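Local coordinates for ancylostoma secreted protein 1 (Necator americanus, PDB 3NT8), which is a secreted protein with two CAP domains, probably associated with the transition of infective hookworm larvae to parasitism, at residues Y70-D75 / T158-A163; F149-Y154 / C175-V180. All blocks are in the same frame, centred on the assembly; numbering follows the deposited sequence.

Contact 1: residues Y70-D75 / T158-A163; sequences YKLSWD and TKLGCA
S73 and W74 run parallel to K159 and L160 as neighbouring strands, a short edge ladder in which S73 pairs with K159 and W74 with L160. Strand 73-74 becomes an outermost member of the four-stranded mixed sheet at the centre of the alpha-beta-alpha sandwich of the first CAP domain. The ladder starts at T158 O, which accepts a nearly straight bond from S73 N (2.9 Å, 169° at the hydrogen). A water also donates to this oxygen and reaches S73 OG. Two further backbone bonds follow, L160 N to S73 O and D75 N to L160 O, showing how an edge strand is held through its backbone.

The side chains divide by face. L72, W74, L160 and C162 form an apolar layer, with W74 and C162 also touching helix 34-52. L72 CB meets L160 CB at 4.1 Å. In W74, CG stands anti to the backbone N (chi1 -164°), beside the carbonyl carbon, and the indole crosses the L160 side chain obliquely. L160 O sits over one ring face, offset toward the rim, and L160 CD2 touches CZ3 at 4.0 Å. The far corner of the benzo ring reaches the backbone of C162, with CH2 3.4 Å from its N, and C162 SG lies obliquely 5.3 Å from the six-membered ring centroid. NE1 is hydrogen-bonded to E79.

D75 follows the strand and is the N-cap of helix 76-85, OD2 accepting from M78 N. The other carboxylate oxygen faces K159, on the sheet's opposite face, whose chain is bent at chi3 and chi4. Its ammonium stays 4.9 Å from D75 OD1, so the charges may attract without pairing, and the nearest touch is between that oxygen and the methylene carbon K159 CD, at 3.2 Å.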
ATOM      1  N   TYR A  70      -0.814   7.654  11.599  1.00 17.57           N
ATOM      2  CA  TYR A  70       0.554   8.112  11.948  1.00 17.50           C
ATOM      3  C   TYR A  70       0.800   9.637  11.856  1.00 18.04           C
ATOM      4  O   TYR A  70       0.304  10.345  10.950  1.00 17.04           O
ATOM      5  CB  TYR A  70       1.650   7.313  11.194  1.00 17.28           C
ATOM      6  CG  TYR A  70       1.885   5.946  11.786  1.00 17.19           C
ATOM      7  CD1 TYR A  70       3.035   5.695  12.548  1.00 16.98           C
ATOM      8  CD2 TYR A  70       0.912   4.957  11.711  1.00 15.35           C
ATOM      9  CE1 TYR A  70       3.240   4.509  13.157  1.00 15.78           C
ATOM     10  CE2 TYR A  70       1.120   3.713  12.304  1.00 17.32           C
ATOM     11  CZ  TYR A  70       2.264   3.491  13.004  1.00 21.55           C
ATOM     12  OH  TYR A  70       2.417   2.242  13.585  1.00 26.07           O
ATOM     13  N   LYS A  71       1.527  10.118  12.845  1.00 18.42           N
ATOM     14  CA  LYS A  71       1.994  11.499  12.897  1.00 20.29           C
ATOM     15  C   LYS A  71       3.120  11.549  11.899  1.00 19.37           C
ATOM     16  O   LYS A  71       3.931  10.632  11.868  1.00 20.69           O
ATOM     17  CB  LYS A  71       2.540  11.802  14.273  1.00 20.32           C
ATOM     18  CG  LYS A  71       2.901  13.249  14.493  1.00 22.31           C
ATOM     19  CD  LYS A  71       3.297  13.499  15.962  1.00 25.42           C
ATOM     20  CE  LYS A  71       3.569  15.058  16.164  1.00 30.34           C
ATOM     21  NZ  LYS A  71       4.214  15.390  17.467  1.00 32.45           N
ATOM     22  N   LEU A  72       3.158  12.596  11.095  1.00 17.99           N
ATOM     23  CA  LEU A  72       4.279  12.849  10.186  1.00 17.21           C
ATOM     24  C   LEU A  72       5.464  13.451  10.899  1.00 17.57           C
ATOM     25  O   LEU A  72       5.299  14.273  11.805  1.00 18.42           O
ATOM     26  CB  LEU A  72       3.806  13.792   9.021  1.00 16.71           C
ATOM     27  CG  LEU A  72       2.568  13.308   8.220  1.00 13.91           C
ATOM     28  CD1 LEU A  72       2.139  14.203   6.999  1.00  7.99           C
ATOM     29  CD2 LEU A  72       2.855  11.908   7.706  1.00 14.39           C
ATOM     30  N   SER A  73       6.661  13.047  10.501  1.00 18.29           N
ATOM     31  CA  SER A  73       7.898  13.731  10.875  1.00 19.45           C
ATOM     32  C   SER A  73       8.462  14.406   9.664  1.00 19.86           C
ATOM     33  O   SER A  73       8.316  13.916   8.524  1.00 19.32           O
ATOM     34  CB  SER A  73       8.914  12.713  11.351  1.00 19.93           C
ATOM     35  OG  SER A  73       8.344  12.036  12.440  1.00 23.55           O
ATOM     36  N   TRP A  74       9.096  15.546   9.875  1.00 20.09           N
ATOM     37  CA  TRP A  74       9.809  16.214   8.758  1.00 21.29           C
ATOM     38  C   TRP A  74      11.034  15.469   8.195  1.00 21.27           C
ATOM     39  O   TRP A  74      11.811  14.882   8.939  1.00 22.97           O
ATOM     40  CB  TRP A  74      10.202  17.637   9.196  1.00 21.46           C
ATOM     41  CG  TRP A  74      10.579  18.527   8.074  1.00 19.82           C
ATOM     42  CD1 TRP A  74      11.856  18.763   7.596  1.00 19.29           C
ATOM     43  CD2 TRP A  74       9.698  19.325   7.289  1.00 16.54           C
ATOM     44  NE1 TRP A  74      11.800  19.642   6.565  1.00 17.15           N
ATOM     45  CE2 TRP A  74      10.495  20.028   6.368  1.00 15.43           C
ATOM     46  CE3 TRP A  74       8.292  19.524   7.287  1.00 20.38           C
ATOM     47  CZ2 TRP A  74       9.957  20.900   5.422  1.00 12.38           C
ATOM     48  CZ3 TRP A  74       7.740  20.391   6.342  1.00 13.55           C
ATOM     49  CH2 TRP A  74       8.583  21.082   5.432  1.00 16.65           C
ATOM     50  N   ASP A  75      11.254  15.518   6.882  1.00 21.23           N
ATOM     51  CA  ASP A  75      12.443  14.868   6.370  1.00 21.84           C
ATOM     52  C   ASP A  75      13.294  15.835   5.544  1.00 21.74           C
ATOM     53  O   ASP A  75      12.814  16.367   4.543  1.00 21.18           O
ATOM     54  CB  ASP A  75      12.060  13.587   5.614  1.00 22.75           C
ATOM     55  CG  ASP A  75      13.274  12.798   5.144  1.00 23.17           C
ATOM     56  OD1 ASP A  75      13.617  11.797   5.783  1.00 24.05           O
ATOM     57  OD2 ASP A  75      13.884  13.179   4.127  1.00 29.50           O
ATOM     58  N   THR A 158       4.437   8.342   7.061  1.00 17.03           N
ATOM     59  CA  THR A 158       5.158   8.758   8.245  1.00 17.20           C
ATOM     60  C   THR A 158       6.088   9.971   7.979  1.00 18.80           C
ATOM     61  O   THR A 158       6.515  10.647   8.927  1.00 19.03           O
ATOM     62  CB  THR A 158       6.051   7.597   8.733  1.00 16.24           C
ATOM     63  OG1 THR A 158       6.909   7.188   7.658  1.00 18.28           O
ATOM     64  CG2 THR A 158       5.176   6.391   9.202  1.00 17.11           C
ATOM     65  N   LYS A 159       6.443  10.221   6.711  1.00 18.22           N
ATOM     66  CA  LYS A 159       7.420  11.299   6.424  1.00 19.73           C
ATOM     67  C   LYS A 159       6.888  12.376   5.475  1.00 20.11           C
ATOM     68  O   LYS A 159       6.156  12.079   4.515  1.00 19.13           O
ATOM     69  CB  LYS A 159       8.728  10.744   5.880  1.00 20.22           C
ATOM     70  CG  LYS A 159       9.666  10.127   6.922  1.00 25.36           C
ATOM     71  CD  LYS A 159      11.138   9.959   6.451  1.00 30.24           C
ATOM     72  CE  LYS A 159      11.413   8.739   5.595  1.00 38.78           C
ATOM     73  NZ  LYS A 159      11.402   7.438   6.352  1.00 42.48           N
ATOM     74  N   LEU A 160       7.281  13.624   5.740  1.00 19.95           N
ATOM     75  CA  LEU A 160       6.762  14.785   5.028  1.00 21.78           C
ATOM     76  C   LEU A 160       7.922  15.671   4.549  1.00 22.42           C
ATOM     77  O   LEU A 160       8.880  15.869   5.301  1.00 23.18           O
ATOM     78  CB  LEU A 160       5.871  15.622   5.961  1.00 21.17           C
ATOM     79  CG  LEU A 160       5.320  16.909   5.340  1.00 22.59           C
ATOM     80  CD1 LEU A 160       4.423  16.595   4.190  1.00 23.48           C
ATOM     81  CD2 LEU A 160       4.618  17.855   6.346  1.00 24.63           C
ATOM     82  N   GLY A 161       7.826  16.212   3.326  1.00 21.72           N
ATOM     83  CA  GLY A 161       8.798  17.208   2.849  1.00 21.84           C
ATOM     84  C   GLY A 161       8.127  18.269   2.000  1.00 21.98           C
ATOM     85  O   GLY A 161       7.518  17.949   0.970  1.00 21.74           O
ATOM     86  N   CYS A 162       8.210  19.527   2.431  1.00 20.84           N
ATOM     87  CA  CYS A 162       7.567  20.596   1.651  1.00 21.32           C
ATOM     88  C   CYS A 162       8.555  21.763   1.388  1.00 21.53           C
ATOM     89  O   CYS A 162       9.510  21.947   2.171  1.00 20.96           O
ATOM     90  CB  CYS A 162       6.286  21.133   2.322  1.00 20.46           C
ATOM     91  SG  CYS A 162       5.049  20.003   2.980  1.00 20.60           S
ATOM     92  N   ALA A 163       8.269  22.541   0.327  1.00 19.74           N
ATOM     93  CA  ALA A 163       9.035  23.688  -0.087  1.00 20.53           C
ATOM     94  C   ALA A 163       8.185  24.595  -1.008  1.00 20.59           C
ATOM     95  O   ALA A 163       7.273  24.093  -1.645  1.00 22.14           O
ATOM     96  CB  ALA A 163      10.356  23.205  -0.805  1.00 20.09           C
TER
HETATM   97  O   HOH W   1       7.727   9.454  11.362  1.00 17.53           O

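Contact 2: residues F149-Y154 / C175-V180; sequences FSNMVY and CIYNGV
N151 O is approached from two directions: a water donates to it at 2.7 Å, and the ring of Y177 presents a face to it. The same water donates its other hydrogen to G179 O at 3.0 Å, so a single molecule ties the end of helix 147-153 to the loop that follows strand 170-177. Over the Y177 ring the carbonyl oxygen stands 3.3 Å above the plane, displaced toward the rim at CD1 and CE1. N151 CB occupies the other half of that face, above CD2 and CE2, in a CH-pi contact 3.9 Å from the centroid and 23° off the normal. One asparagine thus spans the aromatic face with a carbonyl and a methylene, showing how a polar residue can pack on a ring.

This is helix-on-sheet packing within the alpha-beta-alpha sandwich of the CAP domain, the last turn of helix 147-153, through N151 and M152, resting on the tyrosine that ends the strand. M152 CG comes to 3.6 Å from Y177 OH, a hydroxyl that is hydrogen-bonded to H44 of helix 34-52. Beyond CB, the N151 amide gives ND2 to N102 OD1 on strand 100-107, while its buried OD1 has no polar partner in the model.

Past the helix, Y154 makes a second carbonyl-ring contact, this time with the roles of the segments exchanged. Its CG lies anti to the backbone N (chi1 -169°), and the ring takes V180 O over its centre, 3.5 Å above the plane, with CE2 the nearest ring atom.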
ATOM      1  N   PHE A 149      -6.229  15.473  -1.012  1.00 16.35           N
ATOM      2  CA  PHE A 149      -6.621  15.085   0.333  1.00 16.72           C
ATOM      3  C   PHE A 149      -6.063  13.735   0.742  1.00 15.93           C
ATOM      4  O   PHE A 149      -5.626  13.620   1.874  1.00 15.94           O
ATOM      5  CB  PHE A 149      -8.162  15.125   0.480  1.00 18.23           C
ATOM      6  CG  PHE A 149      -8.701  14.476   1.767  1.00 19.13           C
ATOM      7  CD1 PHE A 149      -8.727  15.190   2.959  1.00 20.10           C
ATOM      8  CD2 PHE A 149      -9.197  13.158   1.768  1.00 19.76           C
ATOM      9  CE1 PHE A 149      -9.225  14.618   4.155  1.00 20.31           C
ATOM     10  CE2 PHE A 149      -9.721  12.553   2.960  1.00 18.16           C
ATOM     11  CZ  PHE A 149      -9.725  13.278   4.156  1.00 20.38           C
ATOM     12  N   SER A 150      -6.027  12.764  -0.174  1.00 14.68           N
ATOM     13  CA  SER A 150      -5.510  11.408   0.052  1.00 15.09           C
ATOM     14  C   SER A 150      -4.052  11.331   0.487  1.00 15.61           C
ATOM     15  O   SER A 150      -3.744  10.591   1.432  1.00 16.88           O
ATOM     16  CB  SER A 150      -5.791  10.490  -1.151  1.00 13.60           C
ATOM     17  OG  SER A 150      -4.910  10.690  -2.247  1.00 16.58           O
ATOM     18  N   ASN A 151      -3.176  12.138  -0.135  1.00 15.41           N
ATOM     19  CA  ASN A 151      -1.785  12.280   0.291  1.00 14.53           C
ATOM     20  C   ASN A 151      -1.636  12.893   1.658  1.00 14.88           C
ATOM     21  O   ASN A 151      -0.780  12.477   2.411  1.00 13.93           O
ATOM     22  CB  ASN A 151      -0.876  13.057  -0.719  1.00 15.32           C
ATOM     23  CG  ASN A 151      -0.889  12.426  -2.101  1.00 14.91           C
ATOM     24  OD1 ASN A 151      -0.801  11.222  -2.202  1.00 17.74           O
ATOM     25  ND2 ASN A 151      -1.080  13.240  -3.156  1.00 17.09           N
ATOM     26  N   MET A 152      -2.493  13.840   1.993  1.00 15.23           N
ATOM     27  CA  MET A 152      -2.396  14.510   3.304  1.00 14.44           C
ATOM     28  C   MET A 152      -2.810  13.586   4.450  1.00 14.18           C
ATOM     29  O   MET A 152      -2.219  13.650   5.526  1.00 14.60           O
ATOM     30  CB  MET A 152      -3.224  15.792   3.328  1.00 11.84           C
ATOM     31  CG  MET A 152      -2.785  16.820   2.328  1.00 13.58           C
ATOM     32  SD  MET A 152      -3.497  18.497   2.569  1.00 16.91           S
ATOM     33  CE  MET A 152      -2.942  18.890   4.251  1.00  7.10           C
ATOM     34  N   VAL A 153      -3.801  12.731   4.203  1.00 14.30           N
ATOM     35  CA  VAL A 153      -4.516  12.007   5.246  1.00 13.69           C
ATOM     36  C   VAL A 153      -4.045  10.571   5.364  1.00 15.24           C
ATOM     37  O   VAL A 153      -4.352   9.900   6.385  1.00 17.67           O
ATOM     38  CB  VAL A 153      -6.093  12.099   5.045  1.00 13.26           C
ATOM     39  CG1 VAL A 153      -6.574  11.057   4.111  1.00 14.68           C
ATOM     40  CG2 VAL A 153      -6.836  11.920   6.323  1.00  8.18           C
ATOM     41  N   TYR A 154      -3.301  10.073   4.361  1.00 14.82           N
ATOM     42  CA  TYR A 154      -3.029   8.653   4.286  1.00 15.09           C
ATOM     43  C   TYR A 154      -2.363   8.086   5.517  1.00 14.96           C
ATOM     44  O   TYR A 154      -1.252   8.440   5.844  1.00 16.10           O
ATOM     45  CB  TYR A 154      -2.211   8.313   3.017  1.00 16.27           C
ATOM     46  CG  TYR A 154      -2.123   6.825   2.741  1.00 17.09           C
ATOM     47  CD1 TYR A 154      -3.281   6.076   2.492  1.00 17.32           C
ATOM     48  CD2 TYR A 154      -0.893   6.169   2.743  1.00 13.61           C
ATOM     49  CE1 TYR A 154      -3.205   4.671   2.246  1.00 17.08           C
ATOM     50  CE2 TYR A 154      -0.812   4.834   2.483  1.00 19.55           C
ATOM     51  CZ  TYR A 154      -1.965   4.081   2.256  1.00 19.21           C
ATOM     52  OH  TYR A 154      -1.812   2.743   2.006  1.00 27.04           O
ATOM     53  N   CYS A 175       4.403  19.619  -1.656  1.00 16.12           N
ATOM     54  CA  CYS A 175       4.759  18.722  -0.545  1.00 15.95           C
ATOM     55  C   CYS A 175       4.824  17.367  -1.178  1.00 16.10           C
ATOM     56  O   CYS A 175       4.050  17.073  -2.087  1.00 16.21           O
ATOM     57  CB  CYS A 175       3.686  18.691   0.581  1.00 14.02           C
ATOM     58  SG  CYS A 175       3.489  20.144   1.599  1.00 16.73           S
ATOM     59  N   ILE A 176       5.780  16.562  -0.698  1.00 16.92           N
ATOM     60  CA  ILE A 176       5.927  15.166  -1.091  1.00 16.18           C
ATOM     61  C   ILE A 176       5.813  14.286   0.141  1.00 16.83           C
ATOM     62  O   ILE A 176       6.076  14.747   1.261  1.00 17.28           O
ATOM     63  CB  ILE A 176       7.297  14.850  -1.810  1.00 15.79           C
ATOM     64  CG1 ILE A 176       8.462  15.501  -1.104  1.00 14.03           C
ATOM     65  CG2 ILE A 176       7.299  15.261  -3.249  1.00 14.12           C
ATOM     66  CD1 ILE A 176       9.735  14.907  -1.536  1.00 13.09           C
ATOM     67  N   TYR A 177       5.413  13.034  -0.065  1.00 16.84           N
ATOM     68  CA  TYR A 177       4.993  12.150   1.046  1.00 17.69           C
ATOM     69  C   TYR A 177       5.507  10.773   0.765  1.00 16.53           C
ATOM     70  O   TYR A 177       5.426  10.335  -0.362  1.00 18.38           O
ATOM     71  CB  TYR A 177       3.452  12.065   1.123  1.00 17.49           C
ATOM     72  CG  TYR A 177       2.769  13.387   1.224  1.00 19.06           C
ATOM     73  CD1 TYR A 177       2.273  13.855   2.457  1.00 15.61           C
ATOM     74  CD2 TYR A 177       2.530  14.141   0.102  1.00 14.13           C
ATOM     75  CE1 TYR A 177       1.604  15.047   2.521  1.00 18.68           C
ATOM     76  CE2 TYR A 177       1.850  15.334   0.183  1.00 16.70           C
ATOM     77  CZ  TYR A 177       1.381  15.777   1.391  1.00 12.39           C
ATOM     78  OH  TYR A 177       0.765  16.974   1.509  1.00 12.22           O
ATOM     79  N   ASN A 178       6.018  10.076   1.774  1.00 15.87           N
ATOM     80  CA  ASN A 178       6.540   8.751   1.585  1.00 16.17           C
ATOM     81  C   ASN A 178       5.450   7.642   1.552  1.00 17.90           C
ATOM     82  O   ASN A 178       5.758   6.458   1.791  1.00 17.74           O
ATOM     83  CB  ASN A 178       7.582   8.412   2.661  1.00 15.92           C
ATOM     84  CG  ASN A 178       6.958   8.236   4.074  1.00 19.02           C
ATOM     85  OD1 ASN A 178       5.867   8.747   4.354  1.00 19.67           O
ATOM     86  ND2 ASN A 178       7.673   7.528   4.966  1.00 17.16           N
ATOM     87  N   GLY A 179       4.200   8.024   1.291  1.00 17.53           N
ATOM     88  CA  GLY A 179       3.141   7.038   1.124  1.00 17.92           C
ATOM     89  C   GLY A 179       2.246   7.507  -0.008  1.00 17.61           C
ATOM     90  O   GLY A 179       2.127   8.731  -0.266  1.00 17.13           O
ATOM     91  N   VAL A 180       1.591   6.537  -0.640  1.00 17.88           N
ATOM     92  CA  VAL A 180       0.696   6.785  -1.749  1.00 17.25           C
ATOM     93  C   VAL A 180      -0.802   6.611  -1.334  1.00 18.16           C
ATOM     94  O   VAL A 180      -1.235   5.508  -0.957  1.00 18.78           O
ATOM     95  CB  VAL A 180       1.109   5.858  -2.949  1.00 17.70           C
ATOM     96  CG1 VAL A 180       0.197   6.080  -4.148  1.00 14.34           C
ATOM     97  CG2 VAL A 180       2.599   6.138  -3.313  1.00 15.79           C
TER
HETATM   98  O   HOH W   2       0.391  10.135   1.789  1.00 20.53           O

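In the fold
Contact 1 is partly buried at an outer strand of the sheet, whereas contact 2 is wholly buried where a helix packs against the same sheet. Strands 159-167 and 170-177 are antiparallel neighbours, so the two contacts adjoin, their centres about 9 Å apart. The C162-C175 disulfide joins them covalently, G161 O probably accepts a bond from I176 N, and L160 CD1 packs on Y177 CE1. N178 adds side-chain bonds to T158 and K159. The chemistry follows the place in the fold: direct backbone bonds build the strand ladder of contact 1, while contact 2 relies on aromatic faces and one bridging water.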